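Carboxysome assembly protein CcmN (PDB 7D6C) is required for carboxysome formation, its N-terminal domain, the part described here, binding CcmM and its C-terminal peptide the shell protein CcmK2. Local coordinates at residues F[82-88]-F[99-105]; F[91-97]-F[107-112]; F[22-26]-F[44-48]. One frame throughout, in Å; residues are numbered along the deposited sequence.

Contact 1. Residues F[82-88]-F[99-105]; sequences VGQSIVG and LVNTSIE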
loop_
_atom_site.group_PDB
_atom_site.type_symbol
_atom_site.label_atom_id
_atom_site.label_comp_id
_atom_site.label_asym_id
_atom_site.label_seq_id
_atom_site.Cartn_x
_atom_site.Cartn_y
_atom_site.Cartn_z
ATOM N N VAL F 82 0.584 -0.057 11.395
ATOM C CA VAL F 82 1.237 1.023 12.123
ATOM C C VAL F 82 0.787 0.957 13.568
ATOM O O VAL F 82 -0.406 0.753 13.831
ATOM C CB VAL F 82 0.887 2.405 11.545
ATOM C CG1 VAL F 82 1.481 3.498 12.428
ATOM C CG2 VAL F 82 1.371 2.524 10.127
ATOM N N GLY F 83 1.727 1.152 14.503
ATOM C CA GLY F 83 1.374 1.259 15.915
ATOM C C GLY F 83 1.822 0.050 16.689
ATOM O O GLY F 83 3.000 -0.301 16.561
ATOM N N GLN F 84 0.954 -0.605 17.482
ATOM C CA GLN F 84 1.311 -1.920 18.008
ATOM C C GLN F 84 0.161 -2.866 17.708
ATOM O O GLN F 84 -1.003 -2.532 17.956
ATOM C CB GLN F 84 1.604 -1.995 19.533
ATOM C CG GLN F 84 2.512 -0.925 20.069
ATOM C CD GLN F 84 1.731 0.009 20.970
ATOM O OE1 GLN F 84 0.952 -0.485 21.803
ATOM N NE2 GLN F 84 1.697 1.307 20.617
ATOM N N SER F 85 0.488 -4.057 17.217
ATOM C CA SER F 85 -0.512 -4.972 16.697
ATOM C C SER F 85 -0.036 -6.402 16.924
ATOM O O SER F 85 1.168 -6.683 16.859
ATOM C CB SER F 85 -0.749 -4.697 15.202
ATOM O OG SER F 85 -1.598 -5.655 14.588
ATOM N N ILE F 86 -0.973 -7.294 17.218
ATOM C CA ILE F 86 -0.704 -8.719 17.260
ATOM C C ILE F 86 -1.674 -9.361 16.297
ATOM O O ILE F 86 -2.892 -9.271 16.489
ATOM C CB ILE F 86 -0.881 -9.301 18.667
ATOM C CG1 ILE F 86 -0.048 -8.519 19.675
ATOM C CG2 ILE F 86 -0.506 -10.773 18.679
ATOM C CD1 ILE F 86 -0.052 -9.141 21.013
ATOM N N VAL F 87 -1.155 -9.983 15.249
ATOM C CA VAL F 87 -2.001 -10.637 14.263
ATOM C C VAL F 87 -2.041 -12.114 14.618
ATOM O O VAL F 87 -1.001 -12.788 14.627
ATOM C CB VAL F 87 -1.499 -10.399 12.830
ATOM C CG1 VAL F 87 -2.507 -10.947 11.829
ATOM C CG2 VAL F 87 -1.287 -8.920 12.606
ATOM N N GLY F 88 -3.245 -12.601 14.931
ATOM C CA GLY F 88 -3.469 -13.954 15.390
ATOM C C GLY F 88 -2.837 -15.068 14.579
ATOM O O GLY F 88 -2.416 -14.885 13.429
ATOM N N LEU F 99 -4.185 -1.760 9.499
ATOM C CA LEU F 99 -4.368 -1.921 10.940
ATOM C C LEU F 99 -3.541 -0.865 11.646
ATOM O O LEU F 99 -2.316 -0.851 11.491
ATOM C CB LEU F 99 -3.928 -3.301 11.414
ATOM C CG LEU F 99 -4.506 -4.552 10.778
ATOM C CD1 LEU F 99 -3.769 -5.782 11.301
ATOM C CD2 LEU F 99 -5.963 -4.662 11.090
ATOM N N VAL F 100 -4.204 -0.006 12.435
ATOM C CA VAL F 100 -3.561 1.080 13.197
ATOM C C VAL F 100 -3.863 0.894 14.675
ATOM O O VAL F 100 -4.969 1.208 15.130
ATOM C CB VAL F 100 -4.024 2.471 12.751
ATOM C CG1 VAL F 100 -3.139 3.508 13.395
ATOM C CG2 VAL F 100 -3.984 2.596 11.239
ATOM N N ASN F 101 -2.866 0.433 15.433
ATOM C CA ASN F 101 -3.023 0.147 16.863
ATOM C C ASN F 101 -4.213 -0.790 17.108
ATOM O O ASN F 101 -4.965 -0.625 18.068
ATOM C CB ASN F 101 -3.173 1.440 17.683
ATOM C CG ASN F 101 -1.882 2.280 17.742
ATOM O OD1 ASN F 101 -0.799 1.762 18.014
ATOM N ND2 ASN F 101 -2.010 3.595 17.501
ATOM N N THR F 102 -4.399 -1.776 16.222
ATOM C CA THR F 102 -5.472 -2.759 16.355
ATOM C C THR F 102 -4.969 -4.148 15.952
ATOM O O THR F 102 -4.161 -4.279 15.023
ATOM C CB THR F 102 -6.711 -2.368 15.507
ATOM O OG1 THR F 102 -6.294 -1.815 14.255
ATOM C CG2 THR F 102 -7.578 -1.330 16.214
ATOM N N SER F 103 -5.452 -5.181 16.655
ATOM C CA SER F 103 -4.957 -6.558 16.560
ATOM C C SER F 103 -6.018 -7.492 15.977
ATOM O O SER F 103 -7.205 -7.177 15.935
ATOM C CB SER F 103 -4.530 -7.077 17.943
ATOM O OG SER F 103 -3.725 -6.150 18.649
ATOM N N ILE F 104 -5.597 -8.682 15.560
ATOM C CA ILE F 104 -6.497 -9.633 14.911
ATOM C C ILE F 104 -6.496 -10.951 15.679
ATOM O O ILE F 104 -5.436 -11.548 15.929
ATOM C CB ILE F 104 -6.119 -9.861 13.436
ATOM C CG1 ILE F 104 -6.199 -8.540 12.672
ATOM C CG2 ILE F 104 -7.024 -10.920 12.794
ATOM C CD1 ILE F 104 -7.598 -7.949 12.662
ATOM N N GLU F 105 -7.696 -11.393 16.051
ATOM C CA GLU F 105 -7.928 -12.738 16.569
ATOM C C GLU F 105 -7.304 -13.792 15.656
ATOM O O GLU F 105 -7.306 -13.661 14.424
ATOM C CB GLU F 105 -9.451 -12.943 16.703
ATOM C CG GLU F 105 -10.257 -12.677 15.373
ATOM C CD GLU F 105 -10.496 -11.163 15.062
ATOM O OE1 GLU F 105 -9.899 -10.290 15.744
ATOM O OE2 GLU F 105 -11.254 -10.841 14.110
#
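Residues 82-88 and 99-105 run side by side around a corner, and hydrogen bonds link them before, at and after it. On the first side V82 and V100 are parallel neighbours (CA-CA 4.9 Å): V82 N donates to L99 O (3.0 Å), and N101 N donates to V82 O (3.0 Å). At the corner a side chain takes over from the backbone, with Q84 N donating to N101 OD1 (3.0 Å). G83 must be small here, because a CB on it would lie 2.1 Å from that same OD1, and its phi/psi of 109/-129° would jam a CB against the preceding carbonyl. S85 OG donates to T102 O (2.9 Å), while I86 N finds S103 OG only weakly at 3.3 Å. Backbone pairing then resumes one residue out of step: I104 N donates to I86 O (2.9 Å), and G88 N to I104 O (2.6 Å), beside a single V87-I104 bridge (CA-CA 4.7 Å). Other partners lie in the preceding coil: Q84 NE2 donates to R63 O, and the backbone of S85 bonds to A66 and I68. V87 CG2 meets L99 CD1 at 4.2 Å in the interior. Such stacked corners joining successive parallel sheets are characteristic of the left-handed beta-helix, the fold also found in gamma-carbonic anhydrases.

Contact 2. Residues F[91-97]-F[107-112]; sequences ACLGAST and GGVTAP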
loop_
_atom_site.group_PDB
_atom_site.type_symbol
_atom_site.label_atom_id
_atom_site.label_comp_id
_atom_site.label_asym_id
_atom_site.label_seq_id
_atom_site.Cartn_x
_atom_site.Cartn_y
_atom_site.Cartn_z
ATOM N N ALA F 91 -4.196 -16.099 10.766
ATOM C CA ALA F 91 -5.010 -15.026 10.212
ATOM C C ALA F 91 -4.662 -14.746 8.741
ATOM O O ALA F 91 -3.596 -15.124 8.245
ATOM C CB ALA F 91 -4.838 -13.756 11.052
ATOM N N CYS F 92 -5.590 -14.062 8.052
ATOM C CA CYS F 92 -5.488 -13.723 6.628
ATOM C C CYS F 92 -5.929 -12.282 6.422
ATOM O O CYS F 92 -7.061 -11.931 6.772
ATOM C CB CYS F 92 -6.373 -14.611 5.769
ATOM S SG CYS F 92 -6.098 -16.311 5.956
ATOM N N LEU F 93 -5.075 -11.465 5.807
ATOM C CA LEU F 93 -5.326 -10.035 5.668
ATOM C C LEU F 93 -5.410 -9.686 4.187
ATOM O O LEU F 93 -4.409 -9.789 3.466
ATOM C CB LEU F 93 -4.229 -9.229 6.348
ATOM C CG LEU F 93 -3.919 -9.508 7.815
ATOM C CD1 LEU F 93 -3.075 -8.355 8.346
ATOM C CD2 LEU F 93 -5.180 -9.651 8.595
ATOM N N GLY F 94 -6.596 -9.256 3.744
ATOM C CA GLY F 94 -6.784 -8.916 2.349
ATOM C C GLY F 94 -5.845 -7.816 1.896
ATOM O O GLY F 94 -5.284 -7.072 2.694
ATOM N N ALA F 95 -5.668 -7.733 0.579
ATOM C CA ALA F 95 -4.889 -6.655 -0.019
ATOM C C ALA F 95 -5.307 -5.293 0.524
ATOM O O ALA F 95 -6.497 -4.995 0.680
ATOM C CB ALA F 95 -5.046 -6.678 -1.541
ATOM N N SER F 96 -4.306 -4.473 0.829
ATOM C CA SER F 96 -4.500 -3.092 1.272
ATOM C C SER F 96 -5.364 -2.984 2.526
ATOM O O SER F 96 -6.055 -1.980 2.739
ATOM C CB SER F 96 -5.064 -2.247 0.143
ATOM O OG SER F 96 -4.212 -2.411 -0.978
ATOM N N THR F 97 -5.316 -4.009 3.371
ATOM C CA THR F 97 -5.730 -3.850 4.754
ATOM C C THR F 97 -4.873 -2.794 5.437
ATOM O O THR F 97 -3.658 -2.724 5.224
ATOM C CB THR F 97 -5.577 -5.173 5.505
ATOM O OG1 THR F 97 -6.312 -6.202 4.840
ATOM C CG2 THR F 97 -6.060 -5.028 6.944
ATOM N N GLY F 107 -6.975 -16.810 13.297
ATOM C CA GLY F 107 -7.890 -17.280 12.278
ATOM C C GLY F 107 -8.798 -16.224 11.687
ATOM O O GLY F 107 -9.560 -16.536 10.762
ATOM N N GLY F 108 -8.750 -14.992 12.190
ATOM C CA GLY F 108 -9.590 -13.950 11.644
ATOM C C GLY F 108 -9.146 -13.551 10.252
ATOM O O GLY F 108 -7.973 -13.626 9.904
ATOM N N VAL F 109 -10.106 -13.128 9.438
ATOM C CA VAL F 109 -9.854 -12.783 8.043
ATOM C C VAL F 109 -10.344 -11.366 7.765
ATOM O O VAL F 109 -11.449 -10.990 8.160
ATOM C CB VAL F 109 -10.524 -13.794 7.093
ATOM C CG1 VAL F 109 -10.213 -13.446 5.636
ATOM C CG2 VAL F 109 -10.063 -15.196 7.426
ATOM N N THR F 110 -9.534 -10.591 7.056
ATOM C CA THR F 110 -9.814 -9.190 6.773
ATOM C C THR F 110 -10.125 -8.942 5.305
ATOM O O THR F 110 -9.322 -9.289 4.433
ATOM C CB THR F 110 -8.632 -8.323 7.194
ATOM O OG1 THR F 110 -8.555 -8.266 8.630
ATOM C CG2 THR F 110 -8.724 -6.975 6.573
ATOM N N ALA F 111 -11.256 -8.281 5.049
ATOM C CA ALA F 111 -11.640 -7.967 3.677
ATOM C C ALA F 111 -10.632 -7.007 3.067
ATOM O O ALA F 111 -10.154 -6.097 3.749
ATOM C CB ALA F 111 -13.029 -7.338 3.608
ATOM N N PRO F 112 -10.280 -7.187 1.803
ATOM C CA PRO F 112 -9.356 -6.256 1.157
ATOM C C PRO F 112 -9.848 -4.821 1.292
ATOM O O PRO F 112 -11.051 -4.553 1.286
ATOM C CB PRO F 112 -9.343 -6.731 -0.299
ATOM C CG PRO F 112 -10.504 -7.680 -0.417
ATOM C CD PRO F 112 -10.674 -8.286 0.913
#
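Two successive coils of a left-handed beta-helix are stacked here, strand 92-93 lying parallel to strand 109-110. C92 pairs with V109 and L93 with T110, each at a CA-CA distance of 4.7 Å. The evidence for regular pairing is a run of three bonds: C92 N to G108 O (3.0 Å), T110 N to C92 O (2.8 Å) and G94 N to T110 O (2.8 Å). Side chains alternate between the two faces. On the one carrying C92 and V109, the t rotamer of V109 sets its CG1 4.0 Å from CB of C92; both residues also pack on the second CcmN subunit, against its L115 and V82 respectively. The other face looks into the helix: L93, with chi1 m and chi2 t, sets its CD2 3.6 Å from OG1 of T110, itself an m rotamer. Beyond the strand a type II turn from G94 to T97 takes the chain round a corner into the next face, with T97 N bonded to G94 O (3.1 Å) and S96 taking the positive phi (58°). G94 lies so close to the next coil (CA to CA of P112, 3.9 Å) that a CB on it would clash, at 2.4 Å from P112 N. CB of P112 lies 4.5 Å from CB of A95. The m rotamer of T97 (chi1 -56°) turns OG1 back over the turn, where it donates to G94 O at 2.5 Å and lies 3.1 Å from T110 CG2.

Contact 3. Residues F[22-26]-F[44-48]; sequences GEVTI and SRIEI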
loop_
_atom_site.group_PDB
_atom_site.type_symbol
_atom_site.label_atom_id
_atom_site.label_comp_id
_atom_site.label_asym_id
_atom_site.label_seq_id
_atom_site.Cartn_x
_atom_site.Cartn_y
_atom_site.Cartn_z
ATOM N N GLY F 22 15.373 -1.208 12.351
ATOM C CA GLY F 22 14.947 -1.236 13.729
ATOM C C GLY F 22 15.339 -2.550 14.358
ATOM O O GLY F 22 16.350 -3.153 13.972
ATOM N N GLU F 23 14.547 -3.015 15.316
ATOM C CA GLU F 23 14.813 -4.278 15.986
ATOM C C GLU F 23 13.831 -5.328 15.476
ATOM O O GLU F 23 12.650 -5.357 15.856
ATOM C CB GLU F 23 14.750 -4.101 17.496
ATOM C CG GLU F 23 14.996 -5.369 18.261
ATOM C CD GLU F 23 15.590 -5.074 19.618
ATOM O OE1 GLU F 23 15.158 -5.714 20.617
ATOM O OE2 GLU F 23 16.478 -4.182 19.670
ATOM N N VAL F 24 14.338 -6.189 14.617
ATOM C CA VAL F 24 13.531 -7.251 14.017
ATOM C C VAL F 24 14.283 -8.562 14.221
ATOM O O VAL F 24 15.502 -8.612 14.170
ATOM C CB VAL F 24 13.277 -6.996 12.515
ATOM C CG1 VAL F 24 12.293 -7.997 11.954
ATOM C CG2 VAL F 24 12.764 -5.611 12.300
ATOM N N THR F 25 13.571 -9.630 14.422
ATOM C CA THR F 25 14.190 -10.866 14.808
ATOM C C THR F 25 13.702 -11.967 13.873
ATOM O O THR F 25 12.865 -12.683 14.406
ATOM C CB THR F 25 13.902 -11.252 16.253
ATOM O OG1 THR F 25 12.522 -11.688 16.409
ATOM C CG2 THR F 25 13.884 -10.052 17.248
ATOM N N ILE F 26 14.113 -12.335 12.549
ATOM C CA ILE F 26 13.227 -13.096 11.569
ATOM C C ILE F 26 13.294 -14.638 11.610
ATOM O O ILE F 26 14.324 -15.236 11.838
ATOM C CB ILE F 26 13.437 -12.549 10.152
ATOM C CG1 ILE F 26 13.147 -11.061 10.051
ATOM C CG2 ILE F 26 12.541 -13.220 9.116
ATOM C CD1 ILE F 26 13.418 -10.393 8.556
ATOM N N SER F 44 10.796 0.110 20.086
ATOM C CA SER F 44 9.859 -0.736 19.371
ATOM C C SER F 44 10.591 -1.840 18.625
ATOM O O SER F 44 11.772 -1.712 18.268
ATOM C CB SER F 44 9.021 0.107 18.405
ATOM O OG SER F 44 8.070 0.874 19.127
ATOM N N ARG F 45 9.848 -2.918 18.367
ATOM C CA ARG F 45 10.373 -4.061 17.642
ATOM C C ARG F 45 9.259 -4.712 16.832
ATOM O O ARG F 45 8.075 -4.617 17.175
ATOM C CB ARG F 45 10.970 -5.087 18.599
ATOM C CG ARG F 45 9.929 -5.561 19.589
ATOM C CD ARG F 45 10.350 -6.773 20.371
ATOM N NE ARG F 45 9.344 -7.001 21.398
ATOM C CZ ARG F 45 8.589 -8.093 21.472
ATOM N NH1 ARG F 45 8.766 -9.073 20.579
ATOM N NH2 ARG F 45 7.664 -8.206 22.441
ATOM N N ILE F 46 9.662 -5.425 15.777
ATOM C CA ILE F 46 8.758 -6.237 14.969
ATOM C C ILE F 46 9.124 -7.698 15.182
ATOM O O ILE F 46 10.308 -8.047 15.202
ATOM C CB ILE F 46 8.848 -5.839 13.478
ATOM C CG1 ILE F 46 8.190 -4.473 13.258
ATOM C CG2 ILE F 46 8.205 -6.904 12.562
ATOM C CD1 ILE F 46 8.408 -3.888 11.860
ATOM N N GLU F 47 8.116 -8.545 15.361
ATOM C CA GLU F 47 8.301 -9.976 15.580
ATOM C C GLU F 47 7.356 -10.738 14.663
ATOM O O GLU F 47 6.142 -10.517 14.713
ATOM C CB GLU F 47 8.050 -10.348 17.047
ATOM C CG GLU F 47 8.310 -11.811 17.441
ATOM C CD GLU F 47 7.956 -12.127 18.917
ATOM O OE1 GLU F 47 7.853 -11.189 19.743
ATOM O OE2 GLU F 47 7.779 -13.321 19.255
ATOM N N ILE F 48 7.911 -11.629 13.836
ATOM C CA ILE F 48 7.153 -12.378 12.835
ATOM C C ILE F 48 7.399 -13.866 13.058
ATOM O O ILE F 48 8.546 -14.301 13.051
ATOM C CB ILE F 48 7.554 -11.974 11.403
ATOM C CG1 ILE F 48 7.333 -10.479 11.176
ATOM C CG2 ILE F 48 6.847 -12.805 10.345
ATOM C CD1 ILE F 48 8.216 -9.941 10.112
#
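This is a thinly bonded parallel strand pairing at the edge of a sheet, where strand 23-24, outermost within the chain, lies along strand 45-48. One hydrogen bond links the two segments: I46 N donates to E23 O at 3.0 Å with an angle of 156°. Beyond it the strands drift apart, CA-CA distances growing from 4.7 Å for E23-R45 to 5.0 Å for V24-I46 and 6.0 Å for T25-E47. T25 N consequently stays 3.7 Å from I46 O, whose contact from this side is instead a CA-H...O approach by V24 CA (3.5 Å, 162° at the hydrogen). Apolar packing completes the pairing, with V24 CG2 at 4.1 Å from I46 CB, on the face where I46 meets L38, I60 and A62 of the interior. On the other face, R45 NH1 and E47 OE1 form a very short salt bridge (2.5 Å) along their own strand, and E23 CG lies against R45 CB at 4.0 Å. Strand 45-48 is better held on its far side, where R45 and E47 bond to the backbone of I67 in strand 66-69. Parallel strands from successive coils, stacked in chain order with aliphatic residues turned inward, are typical of the left-handed beta-helix.

Along the chain contact 3 closes first; contacts 1 and 2 then interleave, in the order 82-88, 91-97, 99-105, 107-112. Contacts 1 and 3 both reach the sheet of strands 23-24, 45-48, 66-69 and 85-87; their centres are 14 Å apart and their nearest atoms about 6 Å. Contact 1 also rounds a corner from the sheet holding 80-82 and 98-100, while contact 2 belongs to the third sheet. Contacts 1 and 2, with centres 12 Å apart, touch inside the prism through L99 CD1 and L93 CD1 (4.0 Å). Contacts 2 and 3, centres 21 Å apart, lie on opposite sides of the chain's centre. The same stack of coils thus supplies both interfaces: contact 2 packs on the second CcmN subunit, and contacts 1 and 2 each reach CcmM.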